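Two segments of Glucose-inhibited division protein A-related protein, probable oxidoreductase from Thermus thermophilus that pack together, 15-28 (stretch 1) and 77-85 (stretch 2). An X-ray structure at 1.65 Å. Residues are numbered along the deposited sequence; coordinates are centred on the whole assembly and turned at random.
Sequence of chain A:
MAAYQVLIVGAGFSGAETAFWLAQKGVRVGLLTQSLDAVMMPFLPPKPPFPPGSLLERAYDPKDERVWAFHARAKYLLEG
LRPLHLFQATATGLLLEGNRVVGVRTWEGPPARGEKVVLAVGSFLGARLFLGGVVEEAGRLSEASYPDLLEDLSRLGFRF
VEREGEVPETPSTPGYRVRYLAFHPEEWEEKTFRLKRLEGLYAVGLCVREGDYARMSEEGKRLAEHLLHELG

Stretch 1 (15-28) GAETAFWLAQKGVR
Stretch 2 (77-85) LLEGLRPLH

Stretch 1 is the last part of a helix, with phi/psi near -65/-42 from Gly15 through Ala23, followed by a turn. Gly26 adopts a left-handed conformation, 84/5; at these angles a CB would jam against the preceding carbonyl O, which by itself calls for glycine. Val27 (-69/136) and Arg28 (-77/105) then run extended. Stretch 2 begins in the last turn of a helix, passes Gly80 (-92/-4), makes a type I turn from Leu81 to Leu84, closed by Leu84 N to Leu81 O at 3.1 Å, and enters a strand. The register is fixed by CA of Phe20 to CA of Leu78, 6.8 Å, and CA of Arg28 to CA of Pro83, 5.1 Å.

No hydrogen bond crosses the 453 Å² contact, which is mostly apolar. The alanines of the helix meet larger side chains of stretch 2: Ala19 and Ala23 point toward stretch 2, Ala16 sideways. Leu78 (m, t) starts sideways, but its end comes nearer, bringing CD1 to 3.8 Å from Ala16 CB. Leu81 is also m, t (-54°, 176°) and points toward the helix; its CD1 lies 3.9 Å from Ala23 CB and 3.7 Å from Phe20 CD1, meeting that ring obliquely. Phe20 itself is t, with chi2 78°. Leu84 (t, p) sets CD1 4.0 Å from Ala19 CB and its own CB 4.2 Å from Ala23 CB.

The CA-to-CB bond of Gln24 points away, yet chi angles of -68°, -65° and -59° fold the side chain back, leaving NE2 3.1 Å from Leu81 CD2, a close approach without a hydrogen bond.

Pro83, C-gamma exo, packs with CG 3.5 Å from Ala23 O and 4.0 Å from Gly26 CA, and CB 3.3 Å from Val27 O. Arg28 (m, t, m) points away, and its closest approach is through backbone, CA to Pro83 O at 3.7 Å.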

# COMPACT_ATOMS: atom_id res chain seq x y z
N GLY A 15 1.03 -2.46 2.91
CA GLY A 15 2.15 -2.76 2.04
C GLY A 15 3.47 -2.97 2.76
O GLY A 15 4.22 -3.89 2.45
N ALA A 16 3.77 -2.10 3.72
CA ALA A 16 5.01 -2.22 4.47
C ALA A 16 5.00 -3.47 5.36
O ALA A 16 6.02 -4.13 5.53
CB ALA A 16 5.24 -0.98 5.32
N GLU A 17 3.84 -3.81 5.91
CA GLU A 17 3.74 -4.99 6.76
C GLU A 17 4.00 -6.22 5.89
O GLU A 17 4.69 -7.15 6.31
CB GLU A 17 2.36 -5.10 7.41
CG GLU A 17 2.32 -6.11 8.55
CD GLU A 17 3.10 -5.63 9.77
OE1 GLU A 17 2.70 -4.60 10.36
OE2 GLU A 17 4.10 -6.28 10.14
N THR A 18 3.45 -6.23 4.68
CA THR A 18 3.66 -7.36 3.77
C THR A 18 5.16 -7.50 3.50
O THR A 18 5.72 -8.59 3.58
CB THR A 18 2.94 -7.14 2.41
OG1 THR A 18 1.54 -6.93 2.63
CG2 THR A 18 3.12 -8.36 1.51
N ALA A 19 5.80 -6.37 3.19
CA ALA A 19 7.24 -6.36 2.91
C ALA A 19 8.03 -6.87 4.11
O ALA A 19 8.99 -7.63 3.96
CB ALA A 19 7.69 -4.95 2.56
N PHE A 20 7.62 -6.44 5.30
CA PHE A 20 8.29 -6.83 6.53
C PHE A 20 8.38 -8.34 6.73
O PHE A 20 9.46 -8.88 6.92
CB PHE A 20 7.59 -6.20 7.73
CG PHE A 20 8.19 -6.58 9.05
CD1 PHE A 20 9.36 -5.98 9.50
CD2 PHE A 20 7.60 -7.57 9.84
CE1 PHE A 20 9.94 -6.36 10.72
CE2 PHE A 20 8.16 -7.95 11.05
CZ PHE A 20 9.34 -7.34 11.49
N TRP A 21 7.23 -9.02 6.69
CA TRP A 21 7.23 -10.46 6.89
C TRP A 21 7.87 -11.25 5.76
O TRP A 21 8.48 -12.29 6.00
CB TRP A 21 5.80 -10.96 7.13
CG TRP A 21 5.24 -10.46 8.43
CD1 TRP A 21 4.45 -9.36 8.61
CD2 TRP A 21 5.51 -10.98 9.73
NE1 TRP A 21 4.20 -9.17 9.95
CE2 TRP A 21 4.84 -10.15 10.66
CE3 TRP A 21 6.24 -12.08 10.21
CZ2 TRP A 21 4.89 -10.38 12.04
CZ3 TRP A 21 6.29 -12.30 11.59
CH2 TRP A 21 5.62 -11.46 12.48
N LEU A 22 7.75 -10.75 4.53
CA LEU A 22 8.37 -11.44 3.41
C LEU A 22 9.88 -11.37 3.57
O LEU A 22 10.59 -12.36 3.40
CB LEU A 22 7.97 -10.80 2.08
CG LEU A 22 6.54 -11.06 1.61
CD1 LEU A 22 6.26 -10.25 0.35
CD2 LEU A 22 6.35 -12.55 1.34
N ALA A 23 10.37 -10.18 3.92
CA ALA A 23 11.80 -9.97 4.09
C ALA A 23 12.37 -10.80 5.24
O ALA A 23 13.51 -11.27 5.17
CB ALA A 23 12.08 -8.49 4.32
N GLN A 24 11.58 -10.98 6.29
CA GLN A 24 12.01 -11.78 7.44
C GLN A 24 12.31 -13.20 6.99
O GLN A 24 13.14 -13.89 7.59
CB GLN A 24 10.91 -11.81 8.51
CG GLN A 24 10.65 -10.48 9.19
CD GLN A 24 11.84 -10.01 10.01
OE1 GLN A 24 12.29 -10.69 10.93
NE2 GLN A 24 12.35 -8.83 9.68
N LYS A 25 11.64 -13.64 5.93
CA LYS A 25 11.81 -14.98 5.39
C LYS A 25 12.79 -15.06 4.22
O LYS A 25 12.91 -16.10 3.57
CB LYS A 25 10.46 -15.56 4.97
CG LYS A 25 9.52 -15.83 6.14
CD LYS A 25 10.08 -16.90 7.06
CE LYS A 25 9.19 -17.12 8.28
NZ LYS A 25 9.14 -15.91 9.16
N GLY A 26 13.48 -13.96 3.95
CA GLY A 26 14.47 -13.94 2.88
C GLY A 26 13.97 -13.68 1.48
O GLY A 26 14.74 -13.76 0.52
N VAL A 27 12.68 -13.38 1.33
CA VAL A 27 12.13 -13.11 0.02
C VAL A 27 12.68 -11.79 -0.50
O VAL A 27 12.77 -10.81 0.25
CB VAL A 27 10.58 -13.03 0.07
CG1 VAL A 27 10.02 -12.71 -1.31
CG2 VAL A 27 10.03 -14.35 0.58
N ARG A 28 13.06 -11.76 -1.77
CA ARG A 28 13.59 -10.55 -2.38
C ARG A 28 12.41 -9.64 -2.68
O ARG A 28 11.65 -9.87 -3.62
CB ARG A 28 14.34 -10.88 -3.68
CG ARG A 28 15.56 -11.76 -3.47
CD ARG A 28 16.19 -12.12 -4.81
NE ARG A 28 15.22 -12.79 -5.67
CZ ARG A 28 15.44 -13.08 -6.95
NH1 ARG A 28 16.59 -12.77 -7.52
NH2 ARG A 28 14.49 -13.70 -7.65
N LEU A 77 12.98 1.10 10.41
CA LEU A 77 12.89 -0.33 10.63
C LEU A 77 12.91 -1.08 9.29
O LEU A 77 13.58 -2.10 9.15
CB LEU A 77 11.62 -0.67 11.41
CG LEU A 77 11.66 -0.37 12.92
CD1 LEU A 77 10.27 -0.47 13.52
CD2 LEU A 77 12.61 -1.35 13.59
N LEU A 78 12.17 -0.56 8.31
CA LEU A 78 12.13 -1.18 6.99
C LEU A 78 13.49 -1.14 6.31
O LEU A 78 13.89 -2.08 5.62
CB LEU A 78 11.12 -0.46 6.09
CG LEU A 78 9.64 -0.66 6.42
CD1 LEU A 78 8.80 0.37 5.67
CD2 LEU A 78 9.23 -2.07 6.03
N GLU A 79 14.21 -0.05 6.52
CA GLU A 79 15.52 0.12 5.91
C GLU A 79 16.57 -0.83 6.48
O GLU A 79 17.65 -0.98 5.92
CB GLU A 79 15.97 1.58 6.04
CG GLU A 79 14.99 2.53 5.37
CD GLU A 79 15.27 3.99 5.65
OE1 GLU A 79 15.77 4.30 6.76
OE2 GLU A 79 14.96 4.84 4.78
N GLY A 80 16.23 -1.49 7.59
CA GLY A 80 17.16 -2.41 8.22
C GLY A 80 17.02 -3.85 7.75
O GLY A 80 17.81 -4.72 8.15
N LEU A 81 16.02 -4.11 6.91
CA LEU A 81 15.78 -5.45 6.39
C LEU A 81 16.61 -5.69 5.12
O LEU A 81 16.35 -5.09 4.08
CB LEU A 81 14.29 -5.63 6.08
CG LEU A 81 13.35 -5.31 7.25
CD1 LEU A 81 11.91 -5.43 6.81
CD2 LEU A 81 13.64 -6.26 8.41
N ARG A 82 17.59 -6.57 5.22
CA ARG A 82 18.49 -6.89 4.11
C ARG A 82 17.85 -7.27 2.77
O ARG A 82 18.23 -6.75 1.72
CB ARG A 82 19.45 -8.01 4.54
CG ARG A 82 20.18 -7.73 5.83
CD ARG A 82 21.52 -7.06 5.58
NE ARG A 82 22.46 -7.97 4.93
CZ ARG A 82 22.88 -9.12 5.46
NH1 ARG A 82 22.45 -9.50 6.65
NH2 ARG A 82 23.73 -9.88 4.79
N PRO A 83 16.87 -8.19 2.78
CA PRO A 83 16.22 -8.60 1.53
C PRO A 83 15.25 -7.60 0.93
O PRO A 83 14.68 -7.84 -0.13
CB PRO A 83 15.51 -9.90 1.92
CG PRO A 83 16.23 -10.36 3.17
CD PRO A 83 16.47 -9.07 3.89
N LEU A 84 15.06 -6.48 1.61
CA LEU A 84 14.13 -5.46 1.15
C LEU A 84 14.79 -4.25 0.52
O LEU A 84 15.77 -3.73 1.05
CB LEU A 84 13.25 -5.00 2.31
CG LEU A 84 12.26 -3.86 2.00
CD1 LEU A 84 11.29 -4.30 0.90
CD2 LEU A 84 11.50 -3.50 3.26
N HIS A 85 14.24 -3.81 -0.61
CA HIS A 85 14.74 -2.61 -1.25
C HIS A 85 13.59 -1.62 -1.32
O HIS A 85 12.63 -1.82 -2.08
CB HIS A 85 15.24 -2.85 -2.67
CG HIS A 85 15.88 -1.65 -3.29
ND1 HIS A 85 15.92 -1.43 -4.65
CD2 HIS A 85 16.50 -0.59 -2.71
CE1 HIS A 85 16.55 -0.29 -4.89
NE2 HIS A 85 16.91 0.24 -3.73